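Local coordinates for protein peptide methionine sulfoxide reductase MsrA (Treponema denticola ATCC 35405, PDB 5FA9) that probably repairs oxidised proteins as a fused MsrA-MsrB enzyme, reducing the S and R forms of methionine sulfoxide back to methionine at the expense of thioredoxin, at residues I183-S186 with V187-K191; G305-L308 with P309-K312; R195-S199 with E200-F204; K112-Q115 with K116-R120. The protein carries 2 engineered substitutions. All coordinates share one frame; numbering follows the deposited sequence.

The four contacts are local and follow the chain in the order 4, 1, 3, 2. Contact 4 lies at the C-terminal part of helix 104-115 in the MsrA part, whereas contacts 1 and 3 belong to the SelR (MsrB) part, where their centres lie about 16 Å apart. Contact 2, near the C-terminus, touches contact 4: K117 NZ and D306 OD1 form a 2.7 Å salt bridge, and F113 CZ packs 3.6 Å from P309 CD. Contacts 1 and 4 are the most widely separated pair, with centres about 40 Å apart. All four lie away from the MsrA pocket, where a dithiane-diol is bound; the Y310 side chain, however, is about 6 Å from a bound DTT, probably from the crystallisation liquor.

Contact 1: I183-S186 with V187-K191; sequences IQFS and VTQEK
T188 OG1 donates to Q184 O at 2.7 Å, tilted somewhat from the carbonyl plane. A chi1 of 58° sets this hydroxyl between its own backbone N and carbonyl carbon, facing the preceding turn. Q184 O also accepts the T188 amide, so one residue grips the carbonyl twice. Q189, its chain bent at chi2, returns its amide so that NE2 donates to T188 OG1 at 3.2 Å, nearly in the amide plane. The S186 hydroxyl bonds to P182 O.

These bonds overlay the i to i+4 ladder of helix 182-190 in the SelR domain. V187 N to I183 O precedes the T188 rung and Q189 N to F185 O follows it. E190 N to S186 O, at 3.0 Å, is the more bent bond, just before K191 leaves helical geometry with positive phi.

Further contacts gather around the F185 ring. CB of Q189 stands over the middle of one ring face, 3.9 Å from the centroid and 10° off the normal, a CH-pi contact. At the ring edge, CE2 lies 3.4 Å from E190 OE2, with the carboxylate plane turned 80° from the ring. I183 CG1 and V187 CG2 meet more loosely, at 4.3 Å, while K177 and L176 of helix 173-179 touch F185 and Q189, respectively.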
loop_
_atom_site.group_PDB
_atom_site.type_symbol
_atom_site.label_atom_id
_atom_site.label_comp_id
_atom_site.label_asym_id
_atom_site.label_seq_id
_atom_site.Cartn_x
_atom_site.Cartn_y
_atom_site.Cartn_z
ATOM N N ILE B 183 -1.424 -1.216 42.993
ATOM C CA ILE B 183 -1.295 -1.905 41.713
ATOM C C ILE B 183 -0.993 -0.915 40.583
ATOM O O ILE B 183 -0.284 -1.247 39.632
ATOM C CB ILE B 183 -2.567 -2.724 41.377
ATOM C CG1 ILE B 183 -2.365 -3.542 40.099
ATOM C CG2 ILE B 183 -3.792 -1.822 41.272
ATOM C CD1 ILE B 183 -3.538 -4.430 39.752
ATOM N N GLN B 184 -1.509 0.304 40.703
ATOM C CA GLN B 184 -1.274 1.332 39.696
ATOM C C GLN B 184 0.170 1.812 39.739
ATOM O O GLN B 184 0.799 2.012 38.701
ATOM C CB GLN B 184 -2.224 2.512 39.899
ATOM C CG GLN B 184 -3.689 2.174 39.698
ATOM C CD GLN B 184 -4.603 3.331 40.043
ATOM O OE1 GLN B 184 -4.154 4.362 40.543
ATOM N NE2 GLN B 184 -5.893 3.167 39.776
ATOM N N PHE B 185 0.688 1.997 40.948
ATOM C CA PHE B 185 2.071 2.417 41.134
ATOM C C PHE B 185 3.031 1.309 40.717
ATOM O O PHE B 185 4.034 1.562 40.052
ATOM C CB PHE B 185 2.323 2.817 42.590
ATOM C CG PHE B 185 3.707 3.350 42.842
ATOM C CD1 PHE B 185 3.993 4.690 42.645
ATOM C CD2 PHE B 185 4.719 2.512 43.282
ATOM C CE1 PHE B 185 5.262 5.186 42.876
ATOM C CE2 PHE B 185 5.990 3.001 43.515
ATOM C CZ PHE B 185 6.263 4.340 43.312
ATOM N N SER B 186 2.714 0.082 41.117
ATOM C CA SER B 186 3.548 -1.075 40.810
ATOM C C SER B 186 3.700 -1.285 39.306
ATOM O O SER B 186 4.807 -1.482 38.809
ATOM C CB SER B 186 2.968 -2.335 41.454
ATOM O OG SER B 186 3.284 -2.391 42.835
ATOM N N VAL B 187 2.585 -1.245 38.587
ATOM C CA VAL B 187 2.599 -1.452 37.143
ATOM C C VAL B 187 3.368 -0.350 36.415
ATOM O O VAL B 187 4.249 -0.630 35.603
ATOM C CB VAL B 187 1.167 -1.527 36.573
ATOM C CG1 VAL B 187 1.181 -1.357 35.062
ATOM C CG2 VAL B 187 0.508 -2.844 36.963
ATOM N N THR B 188 3.042 0.900 36.723
ATOM C CA THR B 188 3.580 2.033 35.979
ATOM C C THR B 188 5.001 2.417 36.386
ATOM O O THR B 188 5.800 2.827 35.544
ATOM C CB THR B 188 2.678 3.275 36.135
ATOM O OG1 THR B 188 2.557 3.609 37.523
ATOM C CG2 THR B 188 1.295 3.002 35.562
ATOM N N GLN B 189 5.319 2.284 37.670
ATOM C CA GLN B 189 6.607 2.754 38.176
ATOM C C GLN B 189 7.591 1.625 38.477
ATOM O O GLN B 189 8.789 1.866 38.622
ATOM C CB GLN B 189 6.400 3.602 39.433
ATOM C CG GLN B 189 5.423 4.752 39.252
ATOM C CD GLN B 189 5.777 5.634 38.071
ATOM O OE1 GLN B 189 6.879 6.175 37.993
ATOM N NE2 GLN B 189 4.837 5.785 37.144
ATOM N N GLU B 190 7.090 0.397 38.570
ATOM C CA GLU B 190 7.946 -0.739 38.900
ATOM C C GLU B 190 7.840 -1.857 37.866
ATOM O O GLU B 190 8.273 -2.981 38.116
ATOM C CB GLU B 190 7.595 -1.280 40.289
ATOM C CG GLU B 190 7.734 -0.260 41.407
ATOM C CD GLU B 190 7.198 -0.769 42.730
ATOM O OE1 GLU B 190 6.533 -1.826 42.734
ATOM O OE2 GLU B 190 7.440 -0.113 43.765
ATOM N N LYS B 191 7.257 -1.536 36.713
ATOM C CA LYS B 191 7.115 -2.473 35.596
ATOM C C LYS B 191 6.401 -3.769 35.973
ATOM O O LYS B 191 6.631 -4.809 35.354
ATOM C CB LYS B 191 8.487 -2.816 35.004
ATOM C CG LYS B 191 9.354 -1.622 34.661
ATOM C CD LYS B 191 10.644 -2.075 33.995
ATOM C CE LYS B 191 11.756 -1.058 34.177
ATOM N NZ LYS B 191 13.092 -1.658 33.904
#

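Contact 2: G305-L308 with P309-K312; sequences GDYL and PYVK
Backbone amides of Y310, V311 and K312 turn back onto the carbonyls of Y307 and L308, giving a short, weakly bonded helical turn. L308 O accepts both V311 N and K312 N at 3.0 Å, the K312 bond being almost straight (177° at the hydrogen). Y310 N to Y307 O is longer, 3.3 Å. This mixture of i+3 and i+4 bonds is consistent with a single compact turn. P309 has no amide hydrogen to give, and fits near the start of the turn, where none is needed.

Apolar contact is made mainly by two tyrosines and the proline. CD1 of Y307 meets CD2 of Y310 at 4.1 Å, the two side chains running at a slant to each other. In Y310, chi1 of -65° carries the ring back over the preceding turn, where its edge meets Y307 CA in the ring plane, with CD2 3.8 Å away. On L308, CB packs against P309 CD at 3.4 Å, the close approach expected of a residue that precedes proline.

The polar ends find partners elsewhere in the chain: D306 pairs with K117, Y310 OH bonds to Y163 OH, and K312 NZ forms a salt bridge with E207. Around this buried turn, L308 lies against helix 296-299 and, with P309, against F113 of helix 104-115, while P309 and Y310 also touch helix 65-74, so that MsrA helices pack directly on this C-terminal turn.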
loop_
_atom_site.group_PDB
_atom_site.type_symbol
_atom_site.label_atom_id
_atom_site.label_comp_id
_atom_site.label_asym_id
_atom_site.label_seq_id
_atom_site.Cartn_x
_atom_site.Cartn_y
_atom_site.Cartn_z
ATOM N N GLY B 305 -11.341 17.184 23.359
ATOM C CA GLY B 305 -12.108 17.400 22.145
ATOM C C GLY B 305 -11.342 17.114 20.867
ATOM O O GLY B 305 -11.937 16.795 19.837
ATOM N N ASP B 306 -10.020 17.229 20.927
ATOM C CA ASP B 306 -9.182 17.031 19.749
ATOM C C ASP B 306 -9.036 15.558 19.374
ATOM O O ASP B 306 -8.559 15.233 18.286
ATOM C CB ASP B 306 -7.797 17.641 19.977
ATOM C CG ASP B 306 -7.828 19.156 20.016
ATOM O OD1 ASP B 306 -8.864 19.740 19.635
ATOM O OD2 ASP B 306 -6.817 19.762 20.428
ATOM N N TYR B 307 -9.451 14.669 20.272
ATOM C CA TYR B 307 -9.238 13.238 20.083
ATOM C C TYR B 307 -10.512 12.490 19.694
ATOM O O TYR B 307 -10.520 11.261 19.627
ATOM C CB TYR B 307 -8.643 12.627 21.353
ATOM C CG TYR B 307 -7.312 13.226 21.747
ATOM C CD1 TYR B 307 -6.125 12.736 21.217
ATOM C CD2 TYR B 307 -7.242 14.286 22.641
ATOM C CE1 TYR B 307 -4.905 13.283 21.570
ATOM C CE2 TYR B 307 -6.027 14.839 23.001
ATOM C CZ TYR B 307 -4.863 14.333 22.463
ATOM O OH TYR B 307 -3.650 14.880 22.818
ATOM N N LEU B 308 -11.584 13.233 19.441
ATOM C CA LEU B 308 -12.859 12.632 19.047
ATOM C C LEU B 308 -12.802 11.780 17.764
ATOM O O LEU B 308 -13.386 10.696 17.735
ATOM C CB LEU B 308 -13.928 13.722 18.889
ATOM C CG LEU B 308 -14.273 14.538 20.136
ATOM C CD1 LEU B 308 -15.317 15.597 19.814
ATOM C CD2 LEU B 308 -14.753 13.635 21.262
ATOM N N PRO B 309 -12.110 12.252 16.704
ATOM C CA PRO B 309 -12.101 11.427 15.486
ATOM C C PRO B 309 -11.423 10.065 15.645
ATOM O O PRO B 309 -11.690 9.164 14.850
ATOM C CB PRO B 309 -11.325 12.291 14.488
ATOM C CG PRO B 309 -11.521 13.678 14.964
ATOM C CD PRO B 309 -11.495 13.570 16.456
ATOM N N TYR B 310 -10.564 9.913 16.648
ATOM C CA TYR B 310 -9.897 8.636 16.880
ATOM C C TYR B 310 -10.874 7.602 17.435
ATOM O O TYR B 310 -10.644 6.398 17.330
ATOM C CB TYR B 310 -8.708 8.808 17.826
ATOM C CG TYR B 310 -7.603 9.669 17.257
ATOM C CD1 TYR B 310 -6.809 9.211 16.214
ATOM C CD2 TYR B 310 -7.354 10.937 17.762
ATOM C CE1 TYR B 310 -5.799 9.993 15.687
ATOM C CE2 TYR B 310 -6.344 11.728 17.243
ATOM C CZ TYR B 310 -5.570 11.250 16.207
ATOM O OH TYR B 310 -4.565 12.035 15.687
ATOM N N VAL B 311 -11.964 8.082 18.024
ATOM C CA VAL B 311 -13.014 7.205 18.526
ATOM C C VAL B 311 -14.077 6.990 17.454
ATOM O O VAL B 311 -14.493 5.862 17.194
ATOM C CB VAL B 311 -13.675 7.772 19.794
ATOM C CG1 VAL B 311 -14.718 6.800 20.329
ATOM C CG2 VAL B 311 -12.625 8.066 20.851
ATOM N N LYS B 312 -14.511 8.085 16.837
ATOM C CA LYS B 312 -15.513 8.027 15.779
ATOM C C LYS B 312 -15.013 8.712 14.511
ATOM O O LYS B 312 -15.272 9.897 14.299
ATOM C CB LYS B 312 -16.820 8.677 16.240
ATOM C CG LYS B 312 -17.521 7.951 17.374
ATOM C CD LYS B 312 -18.816 8.655 17.747
ATOM C CE LYS B 312 -19.534 7.938 18.878
ATOM N NZ LYS B 312 -20.196 6.692 18.404
#

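Contact 3: R195-S199 with E200-F204; sequences RPFTS and EYDKF
Two successive beta turns, type II from R195 to T198 and type I from S199 to D202, shape this surface loop of the SelR domain. The second is closed by D202 N donating to S199 O at 3.2 Å. S199 contributes its side chain as well: OG is anti to the backbone N (chi1 179°), which sets the hydroxyl beside the carbonyl carbon, where it accepts Y201 N at 3.2 Å, the N-H pointing at it with an angle of 159°. This is an ST turn laid over the type I turn. A water donates to S199 O at 2.5 Å and bonds only weakly to K203 N.

F197 bridges the two turns. Its CD1 lies 3.3 Å from D202 OD2, with the carboxylate plane turned 78° from the ring, while K203 NZ sits by the ring edge, 3.9 Å from CE1. NZ and D202 OD2 form a long salt bridge of 3.6 Å, and NZ has a second acidic partner in D227.

The loop connects helix 182-190 to strand 208-212. Y201 OH bonds to F293 N on strand 291-295, and K225 of strand 225-226 donates to the carbonyl oxygens of Y201 and F204.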
loop_
_atom_site.group_PDB
_atom_site.type_symbol
_atom_site.label_atom_id
_atom_site.label_comp_id
_atom_site.label_asym_id
_atom_site.label_seq_id
_atom_site.Cartn_x
_atom_site.Cartn_y
_atom_site.Cartn_z
ATOM N N ARG B 195 -2.517 -9.299 37.389
ATOM C CA ARG B 195 -2.919 -10.663 37.073
ATOM C C ARG B 195 -4.050 -10.635 36.051
ATOM O O ARG B 195 -4.888 -9.735 36.076
ATOM C CB ARG B 195 -3.339 -11.431 38.331
ATOM C CG ARG B 195 -2.689 -10.936 39.614
ATOM C CD ARG B 195 -3.092 -11.779 40.816
ATOM N NE ARG B 195 -4.489 -12.202 40.784
ATOM C CZ ARG B 195 -4.878 -13.461 40.603
ATOM N NH1 ARG B 195 -3.976 -14.419 40.433
ATOM N NH2 ARG B 195 -6.167 -13.762 40.591
ATOM N N PRO B 196 -4.054 -11.612 35.129
ATOM C CA PRO B 196 -5.031 -11.706 34.038
ATOM C C PRO B 196 -6.487 -11.639 34.502
ATOM O O PRO B 196 -6.812 -12.140 35.579
ATOM C CB PRO B 196 -4.732 -13.071 33.417
ATOM C CG PRO B 196 -3.313 -13.334 33.733
ATOM C CD PRO B 196 -3.023 -12.663 35.042
ATOM N N PHE B 197 -7.332 -11.005 33.691
ATOM C CA PHE B 197 -8.780 -10.946 33.906
ATOM C C PHE B 197 -9.185 -10.217 35.189
ATOM O O PHE B 197 -10.328 -10.329 35.633
ATOM C CB PHE B 197 -9.376 -12.361 33.915
ATOM C CG PHE B 197 -9.046 -13.170 32.692
ATOM C CD1 PHE B 197 -9.808 -13.058 31.541
ATOM C CD2 PHE B 197 -7.977 -14.052 32.698
ATOM C CE1 PHE B 197 -9.504 -13.805 30.416
ATOM C CE2 PHE B 197 -7.668 -14.799 31.578
ATOM C CZ PHE B 197 -8.433 -14.676 30.435
ATOM N N THR B 198 -8.258 -9.471 35.779
ATOM C CA THR B 198 -8.542 -8.756 37.022
ATOM C C THR B 198 -8.947 -7.305 36.780
ATOM O O THR B 198 -9.640 -6.704 37.601
ATOM C CB THR B 198 -7.334 -8.776 37.977
ATOM O OG1 THR B 198 -6.192 -8.209 37.324
ATOM C CG2 THR B 198 -7.019 -10.201 38.406
ATOM N N SER B 199 -8.515 -6.744 35.656
ATOM C CA SER B 199 -8.818 -5.352 35.344
ATOM C C SER B 199 -10.249 -5.179 34.852
ATOM O O SER B 199 -10.781 -6.030 34.139
ATOM C CB SER B 199 -7.844 -4.811 34.298
ATOM O OG SER B 199 -8.155 -3.469 33.967
ATOM N N GLU B 200 -10.864 -4.066 35.237
ATOM C CA GLU B 200 -12.212 -3.735 34.794
ATOM C C GLU B 200 -12.245 -3.426 33.300
ATOM O O GLU B 200 -13.294 -3.502 32.662
ATOM C CB GLU B 200 -12.753 -2.544 35.591
ATOM C CG GLU B 200 -11.943 -1.267 35.414
ATOM C CD GLU B 200 -12.484 -0.108 36.229
ATOM O OE1 GLU B 200 -13.667 0.247 36.049
ATOM O OE2 GLU B 200 -11.724 0.447 37.051
ATOM N N TYR B 201 -11.085 -3.080 32.751
ATOM C CA TYR B 201 -10.971 -2.717 31.343
ATOM C C TYR B 201 -10.725 -3.926 30.444
ATOM O O TYR B 201 -10.567 -3.779 29.234
ATOM C CB TYR B 201 -9.854 -1.690 31.150
ATOM C CG TYR B 201 -10.116 -0.365 31.829
ATOM C CD1 TYR B 201 -11.411 0.097 32.016
ATOM C CD2 TYR B 201 -9.067 0.425 32.283
ATOM C CE1 TYR B 201 -11.657 1.308 32.636
ATOM C CE2 TYR B 201 -9.302 1.638 32.903
ATOM C CZ TYR B 201 -10.598 2.075 33.077
ATOM O OH TYR B 201 -10.838 3.281 33.694
ATOM N N ASP B 202 -10.691 -5.117 31.032
ATOM C CA ASP B 202 -10.469 -6.334 30.255
ATOM C C ASP B 202 -11.672 -6.641 29.368
ATOM O O ASP B 202 -11.583 -6.559 28.142
ATOM C CB ASP B 202 -10.177 -7.517 31.178
ATOM C CG ASP B 202 -9.893 -8.795 30.413
ATOM O OD1 ASP B 202 -9.188 -8.728 29.383
ATOM O OD2 ASP B 202 -10.373 -9.866 30.841
ATOM N N LYS B 203 -12.793 -6.996 29.988
ATOM C CA LYS B 203 -14.038 -7.173 29.252
ATOM C C LYS B 203 -14.793 -5.850 29.229
ATOM O O LYS B 203 -15.676 -5.609 30.054
ATOM C CB LYS B 203 -14.894 -8.274 29.882
ATOM C CG LYS B 203 -14.141 -9.570 30.148
ATOM C CD LYS B 203 -13.545 -10.139 28.872
ATOM C CE LYS B 203 -12.737 -11.395 29.154
ATOM N NZ LYS B 203 -11.771 -11.696 28.061
ATOM N N PHE B 204 -14.438 -4.998 28.274
ATOM C CA PHE B 204 -14.938 -3.629 28.233
ATOM C C PHE B 204 -14.893 -3.094 26.801
ATOM O O PHE B 204 -13.875 -3.225 26.118
ATOM C CB PHE B 204 -14.107 -2.751 29.174
ATOM C CG PHE B 204 -14.720 -1.414 29.467
ATOM C CD1 PHE B 204 -15.653 -1.272 30.480
ATOM C CD2 PHE B 204 -14.348 -0.294 28.745
ATOM C CE1 PHE B 204 -16.214 -0.041 30.759
ATOM C CE2 PHE B 204 -14.903 0.941 29.019
ATOM C CZ PHE B 204 -15.838 1.067 30.026
HETATM O O HOH W 1 -12.708 -7.464 33.388
#

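Contact 4: K112-Q115 with K116-R120; sequences KFMQ and KKYSR
Successive i to i+3 backbone bonds lead from the C-terminal part of helix 104-115 into a type I beta turn from Q115 to Y118. K117 N donates to M114 O at 3.0 Å and Y118 N to Q115 O at 3.1 Å. The K116 N to F113 O bond is weak.

The side chain of Q115 ties the turn to the chain beyond it. CG is anti to the backbone N (chi1 -176°), and a bend at chi2 swings the amide forward. NE2 then donates to R120 O at 3.2 Å, with the acceptor in the amide plane (1° out of it) and an N-H angle of 164°. A second bond from NE2 to Y118 O is weak. OE1 accepts I122 N, so both ends of the amide are engaged.

Here the MsrA chain leaves its helix for strand 125-128, an outermost strand of the mixed sheet, and the glutamine fastens the connection. M114 and Y118 lie side by side, pointing the same way, with M114 CE 4.2 Å from Y118 CE2. The tyrosine ring turns its edge to M114 O, which lies in the ring plane 3.4 Å from CD2. The extended K117 chain slants past F113, its NZ 4.1 Å from CE2, on its way to D306. F113 also meets the ring of F317 edge-to-face.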
loop_
_atom_site.group_PDB
_atom_site.type_symbol
_atom_site.label_atom_id
_atom_site.label_comp_id
_atom_site.label_asym_id
_atom_site.label_seq_id
_atom_site.Cartn_x
_atom_site.Cartn_y
_atom_site.Cartn_z
ATOM N N LYS B 112 -15.542 18.474 8.730
ATOM C CA LYS B 112 -16.636 18.998 9.540
ATOM C C LYS B 112 -16.180 19.175 10.983
ATOM O O LYS B 112 -16.564 20.132 11.655
ATOM C CB LYS B 112 -17.850 18.066 9.478
ATOM C CG LYS B 112 -18.472 17.941 8.097
ATOM C CD LYS B 112 -19.604 16.927 8.096
ATOM C CE LYS B 112 -20.124 16.678 6.689
ATOM N NZ LYS B 112 -20.958 15.445 6.616
ATOM N N PHE B 113 -15.363 18.236 11.450
ATOM C CA PHE B 113 -14.771 18.306 12.781
ATOM C C PHE B 113 -13.898 19.548 12.933
ATOM O O PHE B 113 -13.967 20.248 13.942
ATOM C CB PHE B 113 -13.951 17.043 13.061
ATOM C CG PHE B 113 -13.165 17.096 14.340
ATOM C CD1 PHE B 113 -13.786 16.891 15.561
ATOM C CD2 PHE B 113 -11.802 17.342 14.319
ATOM C CE1 PHE B 113 -13.062 16.937 16.738
ATOM C CE2 PHE B 113 -11.073 17.391 15.493
ATOM C CZ PHE B 113 -11.705 17.188 16.704
ATOM N N MET B 114 -13.078 19.816 11.921
ATOM C CA MET B 114 -12.164 20.952 11.947
ATOM C C MET B 114 -12.895 22.289 11.840
ATOM O O MET B 114 -12.410 23.308 12.332
ATOM C CB MET B 114 -11.137 20.833 10.819
ATOM C CG MET B 114 -10.129 19.713 11.014
ATOM S SD MET B 114 -9.212 19.871 12.558
ATOM C CE MET B 114 -8.459 21.482 12.341
ATOM N N GLN B 115 -14.055 22.277 11.190
ATOM C CA GLN B 115 -14.846 23.491 10.998
ATOM C C GLN B 115 -15.265 24.111 12.330
ATOM O O GLN B 115 -15.414 25.328 12.441
ATOM C CB GLN B 115 -16.080 23.192 10.144
ATOM C CG GLN B 115 -16.917 24.417 9.800
ATOM C CD GLN B 115 -16.138 25.455 9.013
ATOM O OE1 GLN B 115 -15.972 25.337 7.799
ATOM N NE2 GLN B 115 -15.656 26.483 9.704
ATOM N N LYS B 116 -15.444 23.264 13.339
ATOM C CA LYS B 116 -15.847 23.713 14.668
ATOM C C LYS B 116 -14.772 24.556 15.355
ATOM O O LYS B 116 -15.029 25.176 16.386
ATOM C CB LYS B 116 -16.201 22.509 15.543
ATOM C CG LYS B 116 -17.301 21.630 14.963
ATOM C CD LYS B 116 -17.953 20.770 16.033
ATOM C CE LYS B 116 -19.129 19.989 15.467
ATOM N NZ LYS B 116 -19.545 18.876 16.365
ATOM N N LYS B 117 -13.571 24.573 14.787
ATOM C CA LYS B 117 -12.467 25.336 15.359
ATOM C C LYS B 117 -12.206 26.625 14.588
ATOM O O LYS B 117 -11.269 27.362 14.898
ATOM C CB LYS B 117 -11.193 24.490 15.393
ATOM C CG LYS B 117 -11.315 23.211 16.200
ATOM C CD LYS B 117 -10.009 22.435 16.185
ATOM C CE LYS B 117 -10.108 21.171 17.018
ATOM N NZ LYS B 117 -8.811 20.441 17.066
ATOM N N TYR B 118 -13.035 26.898 13.585
ATOM C CA TYR B 118 -12.844 28.077 12.747
ATOM C C TYR B 118 -14.132 28.863 12.533
ATOM O O TYR B 118 -15.175 28.296 12.207
ATOM C CB TYR B 118 -12.260 27.676 11.390
ATOM C CG TYR B 118 -10.808 27.259 11.440
ATOM C CD1 TYR B 118 -9.794 28.199 11.314
ATOM C CD2 TYR B 118 -10.451 25.928 11.607
ATOM C CE1 TYR B 118 -8.465 27.827 11.355
ATOM C CE2 TYR B 118 -9.122 25.545 11.650
ATOM C CZ TYR B 118 -8.134 26.499 11.524
ATOM O OH TYR B 118 -6.810 26.125 11.565
ATOM N N SER B 119 -14.047 30.177 12.717
ATOM C CA SER B 119 -15.163 31.068 12.432
ATOM C C SER B 119 -15.345 31.182 10.924
ATOM O O SER B 119 -16.459 31.093 10.409
ATOM C CB SER B 119 -14.932 32.448 13.049
ATOM O OG SER B 119 -14.439 32.339 14.373
ATOM N N ARG B 120 -14.233 31.380 10.225
ATOM C CA ARG B 120 -14.232 31.438 8.770
ATOM C C ARG B 120 -14.453 30.044 8.190
ATOM O O ARG B 120 -13.985 29.055 8.754
ATOM C CB ARG B 120 -12.911 32.027 8.266
ATOM C CG ARG B 120 -13.064 33.210 7.327
ATOM C CD ARG B 120 -11.899 34.173 7.477
ATOM N NE ARG B 120 -11.809 34.696 8.837
ATOM C CZ ARG B 120 -10.906 35.582 9.243
ATOM N NH1 ARG B 120 -10.003 36.050 8.392
ATOM N NH2 ARG B 120 -10.903 36.000 10.501
#